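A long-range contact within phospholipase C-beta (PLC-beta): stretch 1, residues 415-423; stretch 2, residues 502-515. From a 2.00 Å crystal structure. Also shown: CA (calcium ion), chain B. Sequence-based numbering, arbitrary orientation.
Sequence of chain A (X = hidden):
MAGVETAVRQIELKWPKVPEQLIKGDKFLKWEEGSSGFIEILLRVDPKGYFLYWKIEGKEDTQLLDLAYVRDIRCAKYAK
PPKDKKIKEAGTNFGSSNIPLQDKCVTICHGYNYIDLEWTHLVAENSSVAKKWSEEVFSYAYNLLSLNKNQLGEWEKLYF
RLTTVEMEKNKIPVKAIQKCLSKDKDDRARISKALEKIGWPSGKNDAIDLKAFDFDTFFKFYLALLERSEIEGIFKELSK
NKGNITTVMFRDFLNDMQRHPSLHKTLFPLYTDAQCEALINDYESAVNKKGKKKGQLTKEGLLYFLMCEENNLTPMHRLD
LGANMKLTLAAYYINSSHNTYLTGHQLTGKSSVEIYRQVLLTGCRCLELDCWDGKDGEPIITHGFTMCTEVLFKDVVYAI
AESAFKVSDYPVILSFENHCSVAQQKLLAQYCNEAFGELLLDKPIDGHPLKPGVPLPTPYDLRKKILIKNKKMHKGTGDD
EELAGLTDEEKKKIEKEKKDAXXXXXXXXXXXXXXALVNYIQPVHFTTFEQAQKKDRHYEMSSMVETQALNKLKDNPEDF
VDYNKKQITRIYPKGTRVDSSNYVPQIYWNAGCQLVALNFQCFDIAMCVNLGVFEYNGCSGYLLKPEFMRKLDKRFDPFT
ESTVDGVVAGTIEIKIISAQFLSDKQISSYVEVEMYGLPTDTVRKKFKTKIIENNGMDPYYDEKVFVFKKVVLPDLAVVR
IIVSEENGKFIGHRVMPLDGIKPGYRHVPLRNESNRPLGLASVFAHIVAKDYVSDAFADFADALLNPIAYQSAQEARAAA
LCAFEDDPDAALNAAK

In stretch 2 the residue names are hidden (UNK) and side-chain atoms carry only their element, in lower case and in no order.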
ATOM      1  N   SER A 415      20.496  -5.140   1.697  1.00 21.79           N
ATOM      2  CA  SER A 415      21.584  -4.337   1.162  1.00 22.55           C
ATOM      3  C   SER A 415      22.466  -3.885   2.323  1.00 23.24           C
ATOM      4  O   SER A 415      22.072  -3.022   3.118  1.00 23.09           O
ATOM      5  CB  SER A 415      21.028  -3.135   0.386  1.00 22.18           C
ATOM      6  OG  SER A 415      22.073  -2.308  -0.103  1.00 23.65           O
ATOM      7  N   PHE A 416      23.644  -4.498   2.428  1.00 24.25           N
ATOM      8  CA  PHE A 416      24.633  -4.142   3.437  1.00 25.06           C
ATOM      9  C   PHE A 416      25.542  -3.030   2.920  1.00 25.47           C
ATOM     10  O   PHE A 416      26.168  -3.163   1.872  1.00 26.05           O
ATOM     11  CB  PHE A 416      25.496  -5.350   3.814  1.00 25.76           C
ATOM     12  CG  PHE A 416      24.851  -6.286   4.804  1.00 26.92           C
ATOM     13  CD1 PHE A 416      25.453  -6.543   6.027  1.00 29.01           C
ATOM     14  CD2 PHE A 416      23.646  -6.912   4.512  1.00 28.09           C
ATOM     15  CE1 PHE A 416      24.858  -7.416   6.948  1.00 29.61           C
ATOM     16  CE2 PHE A 416      23.045  -7.777   5.423  1.00 28.31           C
ATOM     17  CZ  PHE A 416      23.654  -8.030   6.640  1.00 29.26           C
ATOM     18  N   GLU A 417      25.603  -1.931   3.656  1.00 25.25           N
ATOM     19  CA  GLU A 417      26.651  -0.942   3.467  1.00 25.75           C
ATOM     20  C   GLU A 417      27.606  -1.182   4.629  1.00 26.29           C
ATOM     21  O   GLU A 417      27.338  -0.791   5.764  1.00 26.13           O
ATOM     22  CB  GLU A 417      26.080   0.469   3.481  1.00 25.44           C
ATOM     23  CG  GLU A 417      27.034   1.521   2.978  1.00 26.20           C
ATOM     24  CD  GLU A 417      26.538   2.925   3.262  1.00 26.29           C
ATOM     25  OE1 GLU A 417      25.424   3.266   2.812  1.00 25.31           O
ATOM     26  OE2 GLU A 417      27.261   3.681   3.942  1.00 27.07           O
ATOM     27  N   ASN A 418      28.706  -1.862   4.333  1.00 26.84           N
ATOM     28  CA  ASN A 418      29.558  -2.456   5.355  1.00 27.42           C
ATOM     29  C   ASN A 418      30.774  -1.589   5.676  1.00 27.70           C
ATOM     30  O   ASN A 418      31.629  -1.380   4.823  1.00 28.28           O
ATOM     31  CB  ASN A 418      30.001  -3.828   4.849  1.00 28.00           C
ATOM     32  CG  ASN A 418      30.466  -4.743   5.948  1.00 29.44           C
ATOM     33  OD1 ASN A 418      30.877  -4.300   7.023  1.00 30.98           O
ATOM     34  ND2 ASN A 418      30.427  -6.046   5.676  1.00 31.14           N
ATOM     35  N   HIS A 419      30.848  -1.084   6.905  1.00 27.66           N
ATOM     36  CA  HIS A 419      32.003  -0.292   7.340  1.00 28.19           C
ATOM     37  C   HIS A 419      32.752  -0.938   8.502  1.00 28.78           C
ATOM     38  O   HIS A 419      33.598  -0.302   9.122  1.00 29.15           O
ATOM     39  CB  HIS A 419      31.562   1.120   7.727  1.00 27.91           C
ATOM     40  CG  HIS A 419      30.849   1.840   6.631  1.00 27.16           C
ATOM     41  ND1 HIS A 419      31.513   2.571   5.673  1.00 28.20           N
ATOM     42  CD2 HIS A 419      29.534   1.913   6.321  1.00 26.99           C
ATOM     43  CE1 HIS A 419      30.636   3.074   4.823  1.00 27.91           C
ATOM     44  NE2 HIS A 419      29.428   2.691   5.195  1.00 27.50           N
ATOM     45  N   CYS A 420      32.455  -2.202   8.786  1.00 28.72           N
ATOM     46  CA  CYS A 420      32.992  -2.854   9.977  1.00 29.39           C
ATOM     47  C   CYS A 420      34.398  -3.408   9.775  1.00 29.95           C
ATOM     48  O   CYS A 420      34.779  -3.786   8.669  1.00 29.82           O
ATOM     49  CB  CYS A 420      32.068  -3.987  10.426  1.00 29.21           C
ATOM     50  SG  CYS A 420      30.558  -3.419  11.194  1.00 29.58           S
ATOM     51  N   SER A 421      35.158  -3.451  10.864  1.00 30.59           N
ATOM     52  CA  SER A 421      36.436  -4.153  10.893  1.00 31.39           C
ATOM     53  C   SER A 421      36.183  -5.646  10.727  1.00 31.23           C
ATOM     54  O   SER A 421      35.049  -6.111  10.871  1.00 30.59           O
ATOM     55  CB  SER A 421      37.144  -3.902  12.221  1.00 31.98           C
ATOM     56  OG  SER A 421      36.363  -4.397  13.301  1.00 32.64           O
ATOM     57  N   VAL A 422      37.241  -6.393  10.444  1.00 31.81           N
ATOM     58  CA  VAL A 422      37.132  -7.834  10.241  1.00 32.01           C
ATOM     59  C   VAL A 422      36.493  -8.536  11.448  1.00 31.97           C
ATOM     60  O   VAL A 422      35.656  -9.425  11.277  1.00 31.84           O
ATOM     61  CB  VAL A 422      38.518  -8.466   9.921  1.00 32.99           C
ATOM     62  CG1 VAL A 422      38.450  -9.990   9.944  1.00 33.26           C
ATOM     63  CG2 VAL A 422      39.023  -7.977   8.568  1.00 32.87           C
ATOM     64  N   ALA A 423      36.870  -8.119  12.656  1.00 32.21           N
ATOM     65  CA  ALA A 423      36.374  -8.750  13.883  1.00 32.18           C
ATOM     66  C   ALA A 423      34.864  -8.589  14.046  1.00 31.23           C
ATOM     67  O   ALA A 423      34.163  -9.536  14.417  1.00 30.84           O
ATOM     68  CB  ALA A 423      37.111  -8.188  15.115  1.00 32.68           C
ATOM     69  N   UNK A 502      27.529   9.686  -0.551  1.00 26.96           N
ATOM     70  CA  UNK A 502      27.701   9.833   0.889  1.00 27.20           C
ATOM     71  C   UNK A 502      28.532   8.699   1.448  1.00 27.71           C
ATOM     72  O   UNK A 502      29.543   8.318   0.851  1.00 27.73           O
ATOM     73  N   UNK A 503      28.091   8.129   2.569  1.00 27.60           N
ATOM     74  CA  UNK A 503      28.830   7.033   3.207  1.00 28.27           C
ATOM     75  C   UNK A 503      28.917   5.774   2.330  1.00 28.53           C
ATOM     76  O   UNK A 503      29.821   4.966   2.503  1.00 28.88           O
ATOM     77  o   UNK A 503      26.898   6.150   4.406  1.00 26.73           O
ATOM     78  c   UNK A 503      28.231   6.643   4.579  1.00 27.91           C
ATOM     79  c   UNK A 503      28.226   7.844   5.537  1.00 27.89           C
ATOM     80  N   UNK A 504      27.994   5.616   1.385  1.00 28.75           N
ATOM     81  CA  UNK A 504      28.004   4.461   0.483  1.00 29.37           C
ATOM     82  C   UNK A 504      29.164   4.484  -0.518  1.00 30.56           C
ATOM     83  O   UNK A 504      29.442   3.473  -1.162  1.00 31.02           O
ATOM     84  c   UNK A 504      26.680   4.358  -0.253  1.00 28.75           C
ATOM     85  N   UNK A 505      29.827   5.631  -0.657  1.00 31.81           N
ATOM     86  CA  UNK A 505      30.946   5.786  -1.598  1.00 33.38           C
ATOM     87  C   UNK A 505      32.180   4.943  -1.242  1.00 34.65           C
ATOM     88  O   UNK A 505      32.944   4.566  -2.127  1.00 35.30           O
ATOM     89  c   UNK A 505      31.342   7.263  -1.698  1.00 33.60           C
ATOM     90  N   UNK A 506      32.381   4.677   0.049  1.00 35.55           N
ATOM     91  CA  UNK A 506      33.555   3.939   0.525  1.00 36.85           C
ATOM     92  C   UNK A 506      33.180   2.997   1.667  1.00 36.52           C
ATOM     93  O   UNK A 506      32.902   3.443   2.781  1.00 36.78           O
ATOM     94  c   UNK A 506      37.033   5.229   1.825  1.00 42.18           C
ATOM     95  c   UNK A 506      35.935   4.229   1.482  1.00 39.99           C
ATOM     96  c   UNK A 506      36.634   6.144   2.979  1.00 43.15           C
ATOM     97  c   UNK A 506      34.648   4.911   0.991  1.00 37.85           C
ATOM     98  n   UNK A 506      37.797   6.891   3.537  1.00 44.77           N
ATOM     99  N   UNK A 507      33.185   1.701   1.377  1.00 36.25           N
ATOM    100  CA  UNK A 507      32.943   0.663   2.377  1.00 36.08           C
ATOM    101  C   UNK A 507      34.255   0.003   2.768  1.00 36.57           C
ATOM    102  O   UNK A 507      35.281   0.225   2.128  1.00 37.03           O
ATOM    103  c   UNK A 507      32.025  -0.408   1.802  1.00 35.62           C
ATOM    104  o   UNK A 507      29.873  -1.010  -0.461  1.00 36.15           O
ATOM    105  o   UNK A 507      29.253  -1.899   1.458  1.00 35.35           O
ATOM    106  c   UNK A 507      29.847  -1.024   0.784  1.00 35.96           C
ATOM    107  c   UNK A 507      30.628   0.050   1.507  1.00 35.56           C
ATOM    108  N   UNK A 508      34.208  -0.835   3.799  1.00 36.45           N
ATOM    109  CA  UNK A 508      35.355  -1.654   4.180  1.00 37.23           C
ATOM    110  C   UNK A 508      35.496  -2.813   3.199  1.00 37.51           C
ATOM    111  O   UNK A 508      34.546  -3.153   2.493  1.00 36.91           O
ATOM    112  c   UNK A 508      35.181  -2.183   5.591  1.00 37.04           C
ATOM    113  N   UNK A 509      36.681  -3.417   3.156  1.00 38.69           N
ATOM    114  CA  UNK A 509      36.890  -4.630   2.362  1.00 39.40           C
ATOM    115  C   UNK A 509      36.091  -5.748   3.016  1.00 38.87           C
ATOM    116  O   UNK A 509      35.904  -5.753   4.236  1.00 38.96           O
ATOM    117  o   UNK A 509      38.556  -3.894  -0.328  1.00 46.27           O
ATOM    118  c   UNK A 509      39.348  -3.926   1.924  1.00 42.88           C
ATOM    119  o   UNK A 509      39.133  -1.977   0.587  1.00 46.50           O
ATOM    120  c   UNK A 509      38.370  -5.035   2.304  1.00 40.83           C
ATOM    121  c   UNK A 509      38.982  -3.218   0.636  1.00 44.52           C
ATOM    122  N   UNK A 510      35.620  -6.691   2.212  1.00 38.38           N
ATOM    123  CA  UNK A 510      34.812  -7.780   2.729  1.00 37.93           C
ATOM    124  C   UNK A 510      35.688  -8.776   3.474  1.00 38.42           C
ATOM    125  O   UNK A 510      36.760  -9.155   2.997  1.00 39.28           O
ATOM    126  c   UNK A 510      34.063  -8.475   1.598  1.00 37.71           C
ATOM    127  N   UNK A 511      35.240  -9.170   4.661  1.00 37.98           N
ATOM    128  CA  UNK A 511      35.809 -10.318   5.352  1.00 38.42           C
ATOM    129  C   UNK A 511      35.281 -11.563   4.649  1.00 38.29           C
ATOM    130  O   UNK A 511      34.242 -11.512   3.980  1.00 36.77           O
ATOM    131  c   UNK A 511      35.403 -10.319   6.810  1.00 38.20           C
ATOM    132  N   UNK A 512      35.989 -12.678   4.805  1.00 38.93           N
ATOM    133  CA  UNK A 512      35.602 -13.921   4.139  1.00 39.25           C
ATOM    134  C   UNK A 512      34.246 -14.451   4.625  1.00 38.41           C
ATOM    135  O   UNK A 512      33.487 -15.008   3.835  1.00 38.03           O
ATOM    136  o   UNK A 512      37.729 -17.527   1.929  1.00 47.42           O
ATOM    137  o   UNK A 512      38.716 -16.953   3.801  1.00 47.52           O
ATOM    138  c   UNK A 512      36.697 -14.987   4.295  1.00 40.69           C
ATOM    139  c   UNK A 512      37.721 -16.960   3.042  1.00 45.13           C
ATOM    140  c   UNK A 512      36.442 -16.257   3.479  1.00 42.21           C
ATOM    141  N   UNK A 513      33.929 -14.257   5.905  1.00 38.00           N
ATOM    142  CA  UNK A 513      32.647 -14.725   6.458  1.00 37.33           C
ATOM    143  C   UNK A 513      31.445 -13.983   5.871  1.00 35.76           C
ATOM    144  O   UNK A 513      30.376 -14.573   5.711  1.00 35.16           O
ATOM    145  o   UNK A 513      35.314 -14.109   8.295  1.00 42.17           O
ATOM    146  c   UNK A 513      32.604 -14.606   7.986  1.00 37.78           C
ATOM    147  c   UNK A 513      34.915 -15.120   8.919  1.00 42.03           C
ATOM    148  o   UNK A 513      35.646 -15.768   9.701  1.00 44.26           O
ATOM    149  c   UNK A 513      33.485 -15.598   8.734  1.00 39.86           C
ATOM    150  N   UNK A 514      31.610 -12.693   5.576  1.00 34.64           N
ATOM    151  CA  UNK A 514      30.542 -11.919   4.933  1.00 33.37           C
ATOM    152  C   UNK A 514      30.496 -12.220   3.445  1.00 32.47           C
ATOM    153  O   UNK A 514      29.426 -12.456   2.894  1.00 31.89           O
ATOM    154  c   UNK A 514      30.714 -10.410   5.154  1.00 33.14           C
ATOM    155  s   UNK A 514      28.441 -10.331   6.781  1.00 35.15           S
ATOM    156  c   UNK A 514      30.170  -9.903   6.484  1.00 33.98           C
ATOM    157  c   UNK A 514      27.644  -9.502   5.404  1.00 34.47           C
ATOM    158  N   UNK A 515      31.657 -12.209   2.801  1.00 32.27           N
ATOM    159  CA  UNK A 515      31.771 -12.592   1.396  1.00 32.07           C
ATOM    160  C   UNK A 515      31.063 -13.925   1.112  1.00 31.79           C
ATOM    161  O   UNK A 515      30.342 -14.044   0.121  1.00 31.12           O
ATOM    162  c   UNK A 515      33.242 -12.676   0.992  1.00 32.90           C
ATOM    163  o   UNK A 515      33.388 -12.833  -0.406  1.00 33.99           O
TER
HETATM  164 CA    CA B1000      23.217   3.810   3.494  1.00 22.54          CA
HETATM  165  O   HOH W   1      23.963   6.142   3.718  1.00 20.83           O
HETATM  166  O   HOH W   2      22.641   5.154   1.546  1.00 21.27           O

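Position 502 has no side-chain atoms and a phi of 66°, a value that favours glycine: Gly502. At 503 one carbon carries an oxygen and a second carbon, the branching of threonine. The oxygen lies 2.5 Å from Glu417 OE2, so in Thr503 the hydroxyl OG1 donates a short hydrogen bond to that carboxylate. Position 504 has a single carbon, 3.5 Å from Glu417 OE1, which makes it Ala504. Position 505, again one carbon, points away from stretch 1: Ala505.

At 506 four carbons in a row end in nitrogen, the pattern of lysine. The end of the Lys506 side chain leads away, and it is the backbone O that comes near, 3.1 Å from His419 CE1 at the ring edge. Position 507 has three carbons, the third carrying two oxygens, which fits glutamate. One oxygen is 2.9 Å from Asn418 N. In Glu507 this is OE2, and the N-H...O angle of 170° makes a nearly straight hydrogen bond. Position 508 has one carbon, directed toward stretch 1 and 3.5 Å from Cys420 O: Ala508. Its N donates to Asn418 O at 2.8 Å and 161°.

Position 509 again has three carbons, the last with two oxygens, but its CB points away and nothing on stretch 1 is touched: Glu509. One carbon at 510, also pointing away, gives Ala510. The one carbon at 511 points toward stretch 1, 4.4 Å from Val422 CG1; Ala511 is the N-cap residue of a helix. Positions 512 and 513 each repeat the three-carbon, two-oxygen pattern without a close contact: Glu512 and Glu513. At 514 an unbranched chain runs carbon, carbon, sulfur, carbon, which identifies Met514. Its terminal CE is 3.7 Å from Phe416 CD1 and 4.1 Å from the ring centroid, an off-centre CH-pi contact. Position 515, one carbon then oxygen, is Ser515, out of reach of stretch 1.

The contact rests on Asn418, whose backbone N and O are both satisfied by stretch 2, through Glu507 and Ala508. Beside this pair, Glu417 OE2 accepts from Thr503 OG1 and, at 2.7 Å, from His419 NE2, while Glu417 OE1 binds the calcium ion at 2.4 Å. Water 1, itself a calcium ligand, donates to Thr503 OG1 at 3.0 Å, tying stretch 2 to the metal site. Apolar packing of Met514 on Phe416 adds to these polar links, and the two stretches together bury 584 Å².

Stretch 2 (502-515) GTAAKEAEAAEEMS
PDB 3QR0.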